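Local coordinates for protein citrate synthase (Sulfolobus solfataricus, PDB 1O7X) that belongs to the citrate synthase family of predominantly helical proteins and assembles as a dimer of two copies of the same chain, at residues T82-P87 / Y135-G140; A90-L95 / V327-A332; A102-D107 / M202-T207; R287-A292 / D313-I318. All coordinates share one frame; numbering follows the deposited sequence.

Contacts 1, 2 and 3 are strung along the dimer side of the fold and all reach the second subunit, whereas contact 4 touches no other chain. Contacts 1 and 2, with centres 11 Å apart, are stitched together by a probable hydrogen bond between E139 OE2 and Y328 OH (2.8 Å). Helix 92-106 serves contact 2 at its start and contact 3 at its end, with about 7 Å between their nearest atoms. Contacts 2 and 4 meet where the F330 ring approaches G317, CE2 to CA 3.5 Å. Contacts 3 and 4 lie on opposite sides of the chain's centre, their own centres 35 Å apart.

Contact 1. Residues T82-P87 / Y135-G140; sequences TIYLMP and YRRKEG
One face of the Y84 ring is covered by the CB of R137, and one face of the R137 guanidinium looks onto the backbone oxygens of Y84 and M86. R137 CB lies 3.7 Å from the centroid of the Y84 ring, displaced toward the rim, in a CH-pi contact. The guanidinium stands nearly upright to that ring, their planes 79° apart; Y84 CD2 sits in its plane at one edge, and P87 C is also near that plane, 3.6 Å from R137 NH2. The bends at chi2 and chi3 (109° and -130°) lead the arginine from its own helix, 116-138, to the end of helix 77-85. On the way R137 CD passes I83 O at 3.1 Å, while R137 CG rests 4.0 Å from I83 CG2. R137 NE and NH2 both come within 3.1 Å of M86 O, but the oxygen is over the flat group and neither N-H is directed at it. At the far end of the tyrosine, Y84 OH touches R136 CB (3.4 Å) and makes its hydrogen bond with N141 O, just beyond the second segment. R136 then heads off to the backbone oxygens of K142 and A159. M86 and P87 pack on S105 and I106 of the second subunit, so the dimer interface lies close by. Without a hydrogen bond across it, the contact joins two helix C-termini through the aliphatic part of R137 on the Y84 face, with its guanidinium near the backbone oxygens of Y84 and M86; these carbonyls at the end of helix 77-85 probably stabilise its charge electrostatically.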
loop_
_atom_site.group_PDB
_atom_site.type_symbol
_atom_site.label_atom_id
_atom_site.label_comp_id
_atom_site.label_asym_id
_atom_site.label_seq_id
_atom_site.Cartn_x
_atom_site.Cartn_y
_atom_site.Cartn_z
ATOM N N THR A 82 -18.048 0.907 8.401
ATOM C CA THR A 82 -16.653 1.254 8.620
ATOM C C THR A 82 -16.379 2.681 8.174
ATOM O O THR A 82 -15.737 3.462 8.881
ATOM C CB THR A 82 -15.861 0.216 7.796
ATOM O OG1 THR A 82 -15.628 -0.942 8.596
ATOM C CG2 THR A 82 -14.563 0.753 7.263
ATOM N N ILE A 83 -16.856 3.033 6.976
ATOM C CA ILE A 83 -16.654 4.358 6.390
ATOM C C ILE A 83 -17.420 5.352 7.254
ATOM O O ILE A 83 -16.932 6.433 7.572
ATOM C CB ILE A 83 -17.083 4.463 4.921
ATOM C CG1 ILE A 83 -16.016 3.845 3.993
ATOM C CG2 ILE A 83 -17.351 5.904 4.465
ATOM C CD1 ILE A 83 -16.561 3.675 2.587
ATOM N N TYR A 84 -18.611 4.960 7.691
ATOM C CA TYR A 84 -19.367 5.870 8.542
ATOM C C TYR A 84 -18.808 5.896 9.963
ATOM O O TYR A 84 -19.141 6.907 10.619
ATOM C CB TYR A 84 -20.867 5.619 8.426
ATOM C CG TYR A 84 -21.498 6.347 7.247
ATOM C CD1 TYR A 84 -21.296 5.914 5.940
ATOM C CD2 TYR A 84 -22.278 7.475 7.453
ATOM C CE1 TYR A 84 -21.863 6.580 4.876
ATOM C CE2 TYR A 84 -22.846 8.165 6.391
ATOM C CZ TYR A 84 -22.636 7.707 5.100
ATOM O OH TYR A 84 -23.180 8.389 4.050
ATOM N N LEU A 85 -17.932 5.000 10.416
ATOM C CA LEU A 85 -17.315 5.119 11.714
ATOM C C LEU A 85 -16.156 6.116 11.749
ATOM O O LEU A 85 -15.804 6.585 12.845
ATOM C CB LEU A 85 -16.769 3.789 12.261
ATOM C CG LEU A 85 -17.790 2.791 12.797
ATOM C CD1 LEU A 85 -17.107 1.462 13.068
ATOM C CD2 LEU A 85 -18.535 3.290 14.031
ATOM N N MET A 86 -15.517 6.440 10.627
ATOM C CA MET A 86 -14.429 7.419 10.624
ATOM C C MET A 86 -14.932 8.860 10.669
ATOM O O MET A 86 -16.089 9.206 10.367
ATOM C CB MET A 86 -13.590 7.150 9.374
ATOM C CG MET A 86 -13.216 5.680 9.196
ATOM S SD MET A 86 -12.268 5.080 10.629
ATOM C CE MET A 86 -10.834 6.094 10.420
ATOM N N PRO A 87 -14.075 9.789 11.094
ATOM C CA PRO A 87 -14.410 11.190 11.169
ATOM C C PRO A 87 -14.855 11.732 9.824
ATOM O O PRO A 87 -14.109 11.602 8.835
ATOM C CB PRO A 87 -13.115 11.892 11.559
ATOM C CG PRO A 87 -12.181 10.838 12.003
ATOM C CD PRO A 87 -12.641 9.545 11.409
ATOM N N TYR A 135 -18.229 10.468 -0.386
ATOM C CA TYR A 135 -18.822 11.770 -0.551
ATOM C C TYR A 135 -20.023 11.987 0.366
ATOM O O TYR A 135 -20.075 13.002 1.072
ATOM C CB TYR A 135 -19.283 11.958 -1.999
ATOM C CG TYR A 135 -20.080 13.221 -2.215
ATOM C CD1 TYR A 135 -19.577 14.444 -1.784
ATOM C CD2 TYR A 135 -21.334 13.210 -2.811
ATOM C CE1 TYR A 135 -20.268 15.622 -1.983
ATOM C CE2 TYR A 135 -22.050 14.385 -2.995
ATOM C CZ TYR A 135 -21.504 15.585 -2.604
ATOM O OH TYR A 135 -22.170 16.776 -2.808
ATOM N N ARG A 136 -20.986 11.044 0.355
ATOM C CA ARG A 136 -22.153 11.237 1.209
ATOM C C ARG A 136 -21.775 11.414 2.667
ATOM O O ARG A 136 -22.313 12.274 3.338
ATOM C CB ARG A 136 -23.181 10.131 1.089
ATOM C CG ARG A 136 -23.496 9.745 -0.339
ATOM C CD ARG A 136 -24.814 8.975 -0.383
ATOM N NE ARG A 136 -25.771 9.739 -1.146
ATOM C CZ ARG A 136 -26.790 10.478 -0.758
ATOM N NH1 ARG A 136 -27.085 10.603 0.525
ATOM N NH2 ARG A 136 -27.497 11.099 -1.694
ATOM N N ARG A 137 -20.819 10.651 3.159
ATOM C CA ARG A 137 -20.407 10.678 4.554
ATOM C C ARG A 137 -19.697 11.958 4.917
ATOM O O ARG A 137 -19.711 12.343 6.088
ATOM C CB ARG A 137 -19.555 9.439 4.819
ATOM C CG ARG A 137 -18.266 9.659 5.581
ATOM C CD ARG A 137 -18.346 9.091 6.971
ATOM N NE ARG A 137 -17.922 10.043 7.993
ATOM C CZ ARG A 137 -18.736 10.395 8.980
ATOM N NH1 ARG A 137 -19.952 9.894 9.056
ATOM N NH2 ARG A 137 -18.413 11.235 9.926
ATOM N N LYS A 138 -19.045 12.607 3.963
ATOM C CA LYS A 138 -18.315 13.835 4.235
ATOM C C LYS A 138 -19.251 15.041 4.201
ATOM O O LYS A 138 -18.865 16.140 4.602
ATOM C CB LYS A 138 -17.146 14.027 3.282
ATOM C CG LYS A 138 -16.019 13.027 3.248
ATOM C CD LYS A 138 -14.689 13.636 2.786
ATOM C CE LYS A 138 -14.109 14.439 3.908
ATOM N NZ LYS A 138 -13.401 15.672 3.573
ATOM N N GLU A 139 -20.425 14.894 3.639
ATOM C CA GLU A 139 -21.464 15.887 3.579
ATOM C C GLU A 139 -22.540 15.567 4.633
ATOM O O GLU A 139 -23.544 16.281 4.780
ATOM C CB GLU A 139 -22.162 15.913 2.222
ATOM C CG GLU A 139 -21.572 16.685 1.086
ATOM C CD GLU A 139 -21.017 18.048 1.422
ATOM O OE1 GLU A 139 -21.837 18.913 1.832
ATOM O OE2 GLU A 139 -19.788 18.248 1.287
ATOM N N GLY A 140 -22.350 14.444 5.331
ATOM C CA GLY A 140 -23.247 13.953 6.347
ATOM C C GLY A 140 -24.529 13.261 5.914
ATOM O O GLY A 140 -25.431 13.068 6.747
#

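Contact 2. Residues A90-L95 / V327-A332; sequences ADAIGL and VYMFTA
I93 CG1 lies anti to its own carbonyl carbon (chi1 -64°), and chi2 then carries CD1 over to T331 and A332. M329 is bent at chi2 and chi3 (-68° and 98°), which brings its CE back to A92 although the side chain sets out from the backbone in the other direction. The I93 and T331 side chains cross at about a right angle: I93 CD1 is 3.7 Å from T331 CG2, with I93 CG1 only slightly farther from the same methyl. I93 CD1 also reaches the backbone at A332 N (3.7 Å) and then A332 CB (4.3 Å). Beside it, A92 points its CB toward the other segment, meeting M329 CE at 3.3 Å, Y328 O at 3.9 Å and, more loosely, A332 CB at 4.5 Å. D91 holds the N-cap position of helix 92-106: its OD1 accepts from I93 N, 2.6 Å away, and so ties down the first turn that presents A92 and I93. The polar end of T331 is engaged by E223 and G220, which leaves CG2 to face the isoleucine. V134 of helix 116-138 adds to the surroundings of A92, and L213 packs on both I93 and T331. Across the contact the chemistry is mainly apolar, methyl groups against methyl groups and backbone, joining the first turn of helix 92-106 to segment 327-332 by dispersion; D91 OD1 and T331 OG1 bond without crossing it.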
loop_
_atom_site.group_PDB
_atom_site.type_symbol
_atom_site.label_atom_id
_atom_site.label_comp_id
_atom_site.label_asym_id
_atom_site.label_seq_id
_atom_site.Cartn_x
_atom_site.Cartn_y
_atom_site.Cartn_z
ATOM N N ALA A 90 -12.178 13.290 7.770
ATOM C CA ALA A 90 -11.018 12.557 7.271
ATOM C C ALA A 90 -10.783 12.919 5.792
ATOM O O ALA A 90 -11.713 13.212 5.056
ATOM C CB ALA A 90 -11.178 11.043 7.357
ATOM N N ASP A 91 -9.548 12.821 5.330
ATOM C CA ASP A 91 -9.272 13.003 3.921
ATOM C C ASP A 91 -10.040 11.877 3.206
ATOM O O ASP A 91 -10.245 10.789 3.752
ATOM C CB ASP A 91 -7.791 13.002 3.638
ATOM C CG ASP A 91 -7.382 12.997 2.182
ATOM O OD1 ASP A 91 -7.866 12.209 1.333
ATOM O OD2 ASP A 91 -6.503 13.842 1.872
ATOM N N ALA A 92 -10.403 12.139 1.953
ATOM C CA ALA A 92 -11.251 11.256 1.183
ATOM C C ALA A 92 -10.498 10.041 0.673
ATOM O O ALA A 92 -11.069 8.924 0.582
ATOM C CB ALA A 92 -11.966 12.032 0.091
ATOM N N ILE A 93 -9.218 10.249 0.401
ATOM C CA ILE A 93 -8.403 9.103 -0.053
ATOM C C ILE A 93 -8.234 8.113 1.098
ATOM O O ILE A 93 -8.249 6.903 0.891
ATOM C CB ILE A 93 -7.051 9.580 -0.600
ATOM C CG1 ILE A 93 -7.231 10.436 -1.844
ATOM C CG2 ILE A 93 -6.093 8.416 -0.819
ATOM C CD1 ILE A 93 -8.259 10.044 -2.884
ATOM N N GLY A 94 -8.137 8.640 2.320
ATOM C CA GLY A 94 -7.992 7.919 3.560
ATOM C C GLY A 94 -9.205 7.017 3.754
ATOM O O GLY A 94 -9.110 5.821 4.049
ATOM N N LEU A 95 -10.370 7.640 3.548
ATOM C CA LEU A 95 -11.626 6.895 3.701
ATOM C C LEU A 95 -11.647 5.820 2.633
ATOM O O LEU A 95 -12.110 4.740 2.944
ATOM C CB LEU A 95 -12.860 7.767 3.613
ATOM C CG LEU A 95 -13.199 8.805 4.678
ATOM C CD1 LEU A 95 -14.426 9.624 4.296
ATOM C CD2 LEU A 95 -13.459 8.163 6.029
ATOM N N VAL A 327 -14.420 20.571 -3.738
ATOM C CA VAL A 327 -13.007 20.443 -3.997
ATOM C C VAL A 327 -12.384 19.199 -3.375
ATOM O O VAL A 327 -11.476 18.590 -3.963
ATOM C CB VAL A 327 -12.239 21.660 -3.454
ATOM C CG1 VAL A 327 -10.781 21.547 -3.881
ATOM C CG2 VAL A 327 -12.839 22.950 -3.955
ATOM N N TYR A 328 -12.815 18.820 -2.178
ATOM C CA TYR A 328 -12.275 17.668 -1.479
ATOM C C TYR A 328 -12.553 16.375 -2.218
ATOM O O TYR A 328 -11.846 15.408 -1.927
ATOM C CB TYR A 328 -12.711 17.648 -0.000
ATOM C CG TYR A 328 -14.135 17.248 0.273
ATOM C CD1 TYR A 328 -14.525 15.915 0.131
ATOM C CD2 TYR A 328 -15.097 18.168 0.652
ATOM C CE1 TYR A 328 -15.840 15.527 0.346
ATOM C CE2 TYR A 328 -16.404 17.791 0.899
ATOM C CZ TYR A 328 -16.773 16.468 0.747
ATOM O OH TYR A 328 -18.063 16.041 0.947
ATOM N N MET A 329 -13.469 16.230 -3.144
ATOM C CA MET A 329 -13.639 14.975 -3.845
ATOM C C MET A 329 -12.689 14.816 -5.031
ATOM O O MET A 329 -12.560 13.676 -5.493
ATOM C CB MET A 329 -15.072 14.827 -4.358
ATOM C CG MET A 329 -16.100 14.372 -3.313
ATOM S SD MET A 329 -15.730 12.670 -2.846
ATOM C CE MET A 329 -14.832 12.872 -1.360
ATOM N N PHE A 330 -12.026 15.833 -5.533
ATOM C CA PHE A 330 -11.181 15.806 -6.692
ATOM C C PHE A 330 -10.240 14.651 -6.909
ATOM O O PHE A 330 -10.456 13.874 -7.854
ATOM C CB PHE A 330 -10.449 17.160 -6.832
ATOM C CG PHE A 330 -11.355 18.320 -7.202
ATOM C CD1 PHE A 330 -12.730 18.227 -7.226
ATOM C CD2 PHE A 330 -10.772 19.547 -7.487
ATOM C CE1 PHE A 330 -13.522 19.295 -7.539
ATOM C CE2 PHE A 330 -11.565 20.637 -7.804
ATOM C CZ PHE A 330 -12.931 20.513 -7.832
ATOM N N THR A 331 -9.228 14.411 -6.104
ATOM C CA THR A 331 -8.385 13.220 -6.152
ATOM C C THR A 331 -9.226 11.952 -6.067
ATOM O O THR A 331 -8.852 10.941 -6.670
ATOM C CB THR A 331 -7.354 13.228 -4.999
ATOM O OG1 THR A 331 -6.787 14.540 -4.955
ATOM C CG2 THR A 331 -6.211 12.231 -5.097
ATOM N N ALA A 332 -10.333 11.946 -5.335
ATOM C CA ALA A 332 -11.162 10.748 -5.255
ATOM C C ALA A 332 -11.792 10.437 -6.606
ATOM O O ALA A 332 -11.905 9.280 -6.981
ATOM C CB ALA A 332 -12.253 10.900 -4.208
#

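Contact 3. Residues A102-D107 / M202-T207; sequences ALASID and MYSSLT
Y203 leaves helix 202-213 toward helix 92-106, and its CB lands on A104, CB to CB 3.6 Å. From there the ring runs under L103, which lies over one face: Y203 CD2 is 3.8 Å from L103 CB, and CE2 meets L103 CD1 at 3.9 Å. L103 CB sits 3.9 Å from the ring centroid and 15° off the normal, a CH-pi contact. L103 O lies over the same face, above CD1. At the edge, Y203 CE1 touches D107 CG (3.7 Å) nearly in the ring plane, with the carboxylate turned almost perpendicular to the ring. At the far end Y203 CZ lies 4.2 Å from L103 CB, and the tyrosine also packs on K126 of helix 116-138. D107 is poorly ordered, but its OD1 forms a salt bridge with K119. Next to the tyrosine, S204 OG rests 3.5 Å from A104 CB while bonding to D201 and to E97 of the second subunit. Segments 102-106 and 202-207 run nearly antiparallel, at 158°, with axes 8.2 Å apart at closest approach. Small A104 lets the backbones close in beside the ring. No hydrogen bond crosses; the tyrosine joins the helices by apolar and CH-pi contact, while S204 OG and D107 OD1 have polar partners outside the two segments.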
loop_
_atom_site.group_PDB
_atom_site.type_symbol
_atom_site.label_atom_id
_atom_site.label_comp_id
_atom_site.label_asym_id
_atom_site.label_seq_id
_atom_site.Cartn_x
_atom_site.Cartn_y
_atom_site.Cartn_z
ATOM N N ALA A 102 -11.293 -2.745 3.947
ATOM C CA ALA A 102 -12.416 -3.547 4.488
ATOM C C ALA A 102 -12.779 -4.599 3.457
ATOM O O ALA A 102 -12.603 -5.778 3.756
ATOM C CB ALA A 102 -13.525 -2.726 5.086
ATOM N N LEU A 103 -13.051 -4.261 2.203
ATOM C CA LEU A 103 -13.320 -5.258 1.160
ATOM C C LEU A 103 -12.254 -6.330 0.951
ATOM O O LEU A 103 -12.538 -7.512 0.684
ATOM C CB LEU A 103 -13.559 -4.517 -0.160
ATOM C CG LEU A 103 -14.924 -3.834 -0.336
ATOM C CD1 LEU A 103 -14.873 -2.816 -1.464
ATOM C CD2 LEU A 103 -15.949 -4.917 -0.605
ATOM N N ALA A 104 -10.974 -6.010 1.094
ATOM C CA ALA A 104 -9.911 -6.989 0.912
ATOM C C ALA A 104 -10.013 -8.115 1.938
ATOM O O ALA A 104 -9.801 -9.282 1.618
ATOM C CB ALA A 104 -8.551 -6.325 1.020
ATOM N N SER A 105 -10.340 -7.770 3.179
ATOM C CA SER A 105 -10.396 -8.779 4.225
ATOM C C SER A 105 -11.720 -9.506 4.232
ATOM O O SER A 105 -11.715 -10.638 4.720
ATOM C CB SER A 105 -9.958 -8.216 5.565
ATOM O OG SER A 105 -10.898 -7.375 6.175
ATOM N N ILE A 106 -12.778 -9.031 3.631
ATOM C CA ILE A 106 -14.038 -9.760 3.558
ATOM C C ILE A 106 -14.020 -10.757 2.408
ATOM O O ILE A 106 -14.755 -11.737 2.374
ATOM C CB ILE A 106 -15.201 -8.763 3.335
ATOM C CG1 ILE A 106 -15.616 -8.091 4.649
ATOM C CG2 ILE A 106 -16.409 -9.397 2.694
ATOM C CD1 ILE A 106 -16.447 -6.842 4.481
ATOM N N ASP A 107 -13.178 -10.525 1.413
ATOM C CA ASP A 107 -13.077 -11.333 0.205
ATOM C C ASP A 107 -12.222 -12.565 0.297
ATOM O O ASP A 107 -11.460 -12.880 -0.637
ATOM C CB ASP A 107 -12.621 -10.354 -0.885
ATOM C CG ASP A 107 -12.385 -10.822 -2.301
ATOM O OD1 ASP A 107 -13.373 -11.231 -2.948
ATOM O OD2 ASP A 107 -11.217 -10.780 -2.770
ATOM N N MET A 202 -6.477 -8.080 -5.203
ATOM C CA MET A 202 -6.660 -6.883 -6.012
ATOM C C MET A 202 -7.098 -5.736 -5.130
ATOM O O MET A 202 -6.591 -4.615 -5.300
ATOM C CB MET A 202 -7.594 -7.103 -7.194
ATOM C CG MET A 202 -7.030 -8.048 -8.235
ATOM S SD MET A 202 -7.991 -8.200 -9.763
ATOM C CE MET A 202 -9.627 -8.361 -9.139
ATOM N N TYR A 203 -7.959 -6.029 -4.152
ATOM C CA TYR A 203 -8.395 -4.966 -3.232
ATOM C C TYR A 203 -7.203 -4.478 -2.418
ATOM O O TYR A 203 -7.004 -3.276 -2.238
ATOM C CB TYR A 203 -9.484 -5.387 -2.291
ATOM C CG TYR A 203 -10.829 -5.688 -2.899
ATOM C CD1 TYR A 203 -11.297 -6.998 -2.918
ATOM C CD2 TYR A 203 -11.641 -4.687 -3.417
ATOM C CE1 TYR A 203 -12.518 -7.311 -3.443
ATOM C CE2 TYR A 203 -12.887 -4.995 -3.945
ATOM C CZ TYR A 203 -13.321 -6.305 -3.937
ATOM O OH TYR A 203 -14.558 -6.635 -4.474
ATOM N N SER A 204 -6.331 -5.414 -2.020
ATOM C CA SER A 204 -5.119 -4.984 -1.326
ATOM C C SER A 204 -4.199 -4.157 -2.209
ATOM O O SER A 204 -3.608 -3.164 -1.760
ATOM C CB SER A 204 -4.457 -6.213 -0.729
ATOM O OG SER A 204 -5.142 -6.582 0.455
ATOM N N SER A 205 -4.059 -4.482 -3.504
ATOM C CA SER A 205 -3.177 -3.693 -4.371
ATOM C C SER A 205 -3.731 -2.284 -4.537
ATOM O O SER A 205 -3.052 -1.262 -4.568
ATOM C CB SER A 205 -2.969 -4.446 -5.682
ATOM O OG SER A 205 -2.949 -5.827 -5.395
ATOM N N LEU A 206 -5.065 -2.231 -4.632
ATOM C CA LEU A 206 -5.703 -0.912 -4.702
ATOM C C LEU A 206 -5.397 -0.140 -3.418
ATOM O O LEU A 206 -4.953 1.012 -3.458
ATOM C CB LEU A 206 -7.176 -1.078 -5.033
ATOM C CG LEU A 206 -7.539 -1.240 -6.520
ATOM C CD1 LEU A 206 -9.037 -1.472 -6.689
ATOM C CD2 LEU A 206 -7.155 -0.016 -7.326
ATOM N N THR A 207 -5.475 -0.763 -2.238
ATOM C CA THR A 207 -5.198 -0.110 -0.970
ATOM C C THR A 207 -3.795 0.460 -1.074
ATOM O O THR A 207 -3.598 1.641 -0.774
ATOM C CB THR A 207 -5.413 -1.032 0.240
ATOM O OG1 THR A 207 -6.762 -1.519 0.336
ATOM C CG2 THR A 207 -5.148 -0.313 1.560
#

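Contact 4. Residues R287-A292 / D313-I318; sequences RYFEIA and DFYSGI
The contact belongs to a helical part of the fold where no other chain touches the two segments, and where F289 and A292 of helix 283-303 receive side chains from the start of helix 316-323 and the residues leading into it. I318 takes the middle: its CD1 touches A292 CB at 3.7 Å and F289 CA at the same distance, and lies near Y288 O, so the isoleucine tip is lodged along one turn of the opposing helix. With CG1 anti to the carbonyl carbon (chi1 -76°), the other branch, I318 CG2, reaches the edge of the F289 ring, 4.2 Å from F289 CD1. F289 itself has CG anti to the backbone N (chi1 -173°), which swings the ring across to Y315. F289 CE1 and Y315 CE2 are 3.5 Å apart; the rings meet obliquely, with centroids 5.8 Å apart and planes at 49°. On the other flank F314 presents its edge to the backbone, CE2 lying 3.6 Å from A292 O, and the same atom touches A292 CB at 4.0 Å. The Y315 hydroxyl is hydrogen-bonded to E296, one turn farther along helix 283-303. More aromatic rings enclose the site: F226 and Y321 meet Y288 edge-to-face, and F229 and F256 do the same to F314. No hydrogen bond crosses between the segments. Packing of a helix against the start of another and the residues leading into it, with an alanine seated among aliphatic and aromatic side chains, is that of a buried helical core, and this one probably belongs to what citrate synthases have as their small domain.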
loop_
_atom_site.group_PDB
_atom_site.type_symbol
_atom_site.label_atom_id
_atom_site.label_comp_id
_atom_site.label_asym_id
_atom_site.label_seq_id
_atom_site.Cartn_x
_atom_site.Cartn_y
_atom_site.Cartn_z
ATOM N N ARG A 287 -17.878 31.612 -13.482
ATOM C CA ARG A 287 -16.999 32.610 -12.863
ATOM C C ARG A 287 -15.618 31.968 -12.775
ATOM O O ARG A 287 -14.675 32.577 -13.290
ATOM C CB ARG A 287 -17.565 33.049 -11.528
ATOM C CG ARG A 287 -16.734 33.983 -10.687
ATOM C CD ARG A 287 -17.547 34.705 -9.608
ATOM N NE ARG A 287 -17.893 33.827 -8.499
ATOM C CZ ARG A 287 -17.117 33.401 -7.514
ATOM N NH1 ARG A 287 -15.843 33.756 -7.402
ATOM N NH2 ARG A 287 -17.647 32.582 -6.614
ATOM N N TYR A 288 -15.511 30.744 -12.249
ATOM C CA TYR A 288 -14.214 30.086 -12.149
ATOM C C TYR A 288 -13.622 29.731 -13.505
ATOM O O TYR A 288 -12.412 29.861 -13.701
ATOM C CB TYR A 288 -14.248 28.844 -11.246
ATOM C CG TYR A 288 -14.615 29.156 -9.813
ATOM C CD1 TYR A 288 -15.571 28.396 -9.155
ATOM C CD2 TYR A 288 -14.023 30.208 -9.136
ATOM C CE1 TYR A 288 -15.912 28.681 -7.846
ATOM C CE2 TYR A 288 -14.362 30.513 -7.840
ATOM C CZ TYR A 288 -15.305 29.739 -7.199
ATOM O OH TYR A 288 -15.652 30.023 -5.898
ATOM N N PHE A 289 -14.463 29.343 -14.460
ATOM C CA PHE A 289 -14.073 29.063 -15.824
ATOM C C PHE A 289 -13.539 30.323 -16.513
ATOM O O PHE A 289 -12.670 30.227 -17.391
ATOM C CB PHE A 289 -15.206 28.500 -16.694
ATOM C CG PHE A 289 -14.686 28.084 -18.051
ATOM C CD1 PHE A 289 -14.006 26.895 -18.216
ATOM C CD2 PHE A 289 -14.854 28.910 -19.152
ATOM C CE1 PHE A 289 -13.518 26.523 -19.456
ATOM C CE2 PHE A 289 -14.370 28.543 -20.393
ATOM C CZ PHE A 289 -13.701 27.346 -20.554
ATOM N N GLU A 290 -14.057 31.480 -16.119
ATOM C CA GLU A 290 -13.566 32.715 -16.716
ATOM C C GLU A 290 -12.228 33.108 -16.121
ATOM O O GLU A 290 -11.385 33.602 -16.861
ATOM C CB GLU A 290 -14.599 33.817 -16.613
ATOM C CG GLU A 290 -15.871 33.510 -17.417
ATOM C CD GLU A 290 -16.822 34.689 -17.263
ATOM O OE1 GLU A 290 -16.306 35.782 -16.925
ATOM O OE2 GLU A 290 -18.024 34.470 -17.494
ATOM N N ILE A 291 -11.991 32.834 -14.852
ATOM C CA ILE A 291 -10.691 33.072 -14.230
ATOM C C ILE A 291 -9.676 32.142 -14.896
ATOM O O ILE A 291 -8.571 32.521 -15.282
ATOM C CB ILE A 291 -10.714 32.774 -12.722
ATOM C CG1 ILE A 291 -11.274 33.974 -11.941
ATOM C CG2 ILE A 291 -9.352 32.390 -12.177
ATOM C CD1 ILE A 291 -12.625 33.682 -11.324
ATOM N N ALA A 292 -10.076 30.874 -14.987
ATOM C CA ALA A 292 -9.222 29.858 -15.597
ATOM C C ALA A 292 -8.833 30.263 -17.016
ATOM O O ALA A 292 -7.646 30.495 -17.314
ATOM C CB ALA A 292 -9.929 28.516 -15.504
ATOM N N ASP A 313 -4.902 18.837 -15.203
ATOM C CA ASP A 313 -5.428 19.207 -13.905
ATOM C C ASP A 313 -5.927 20.640 -13.810
ATOM O O ASP A 313 -6.494 21.051 -12.791
ATOM C CB ASP A 313 -4.321 19.010 -12.842
ATOM C CG ASP A 313 -3.994 17.534 -12.651
ATOM O OD1 ASP A 313 -4.961 16.753 -12.491
ATOM O OD2 ASP A 313 -2.787 17.212 -12.665
ATOM N N PHE A 314 -5.658 21.407 -14.881
ATOM C CA PHE A 314 -6.052 22.814 -14.935
ATOM C C PHE A 314 -7.541 22.937 -15.196
ATOM O O PHE A 314 -8.117 23.850 -14.604
ATOM C CB PHE A 314 -5.278 23.600 -15.975
ATOM C CG PHE A 314 -5.325 25.094 -15.882
ATOM C CD1 PHE A 314 -4.389 25.785 -15.116
ATOM C CD2 PHE A 314 -6.252 25.836 -16.600
ATOM C CE1 PHE A 314 -4.382 27.168 -15.055
ATOM C CE2 PHE A 314 -6.270 27.213 -16.536
ATOM C CZ PHE A 314 -5.327 27.876 -15.775
ATOM N N TYR A 315 -8.145 22.015 -15.937
ATOM C CA TYR A 315 -9.575 22.126 -16.205
ATOM C C TYR A 315 -10.468 21.142 -15.481
ATOM O O TYR A 315 -11.600 21.492 -15.084
ATOM C CB TYR A 315 -9.807 22.062 -17.743
ATOM C CG TYR A 315 -9.519 23.428 -18.341
ATOM C CD1 TYR A 315 -8.327 23.734 -18.976
ATOM C CD2 TYR A 315 -10.468 24.428 -18.213
ATOM C CE1 TYR A 315 -8.088 25.002 -19.489
ATOM C CE2 TYR A 315 -10.249 25.693 -18.721
ATOM C CZ TYR A 315 -9.049 25.973 -19.348
ATOM O OH TYR A 315 -8.873 27.245 -19.831
ATOM N N SER A 316 -10.005 19.918 -15.242
ATOM C CA SER A 316 -10.786 18.876 -14.583
ATOM C C SER A 316 -11.537 19.332 -13.350
ATOM O O SER A 316 -12.725 19.033 -13.183
ATOM C CB SER A 316 -9.899 17.687 -14.204
ATOM O OG SER A 316 -8.916 18.211 -13.316
ATOM N N GLY A 317 -10.892 20.075 -12.461
ATOM C CA GLY A 317 -11.567 20.593 -11.271
ATOM C C GLY A 317 -12.859 21.287 -11.695
ATOM O O GLY A 317 -13.904 20.940 -11.141
ATOM N N ILE A 318 -12.815 22.182 -12.686
ATOM C CA ILE A 318 -14.045 22.848 -13.132
ATOM C C ILE A 318 -15.117 21.871 -13.563
ATOM O O ILE A 318 -16.289 22.017 -13.173
ATOM C CB ILE A 318 -13.717 23.936 -14.169
ATOM C CG1 ILE A 318 -13.126 25.127 -13.396
ATOM C CG2 ILE A 318 -14.917 24.389 -14.988
ATOM C CD1 ILE A 318 -12.429 26.152 -14.243
#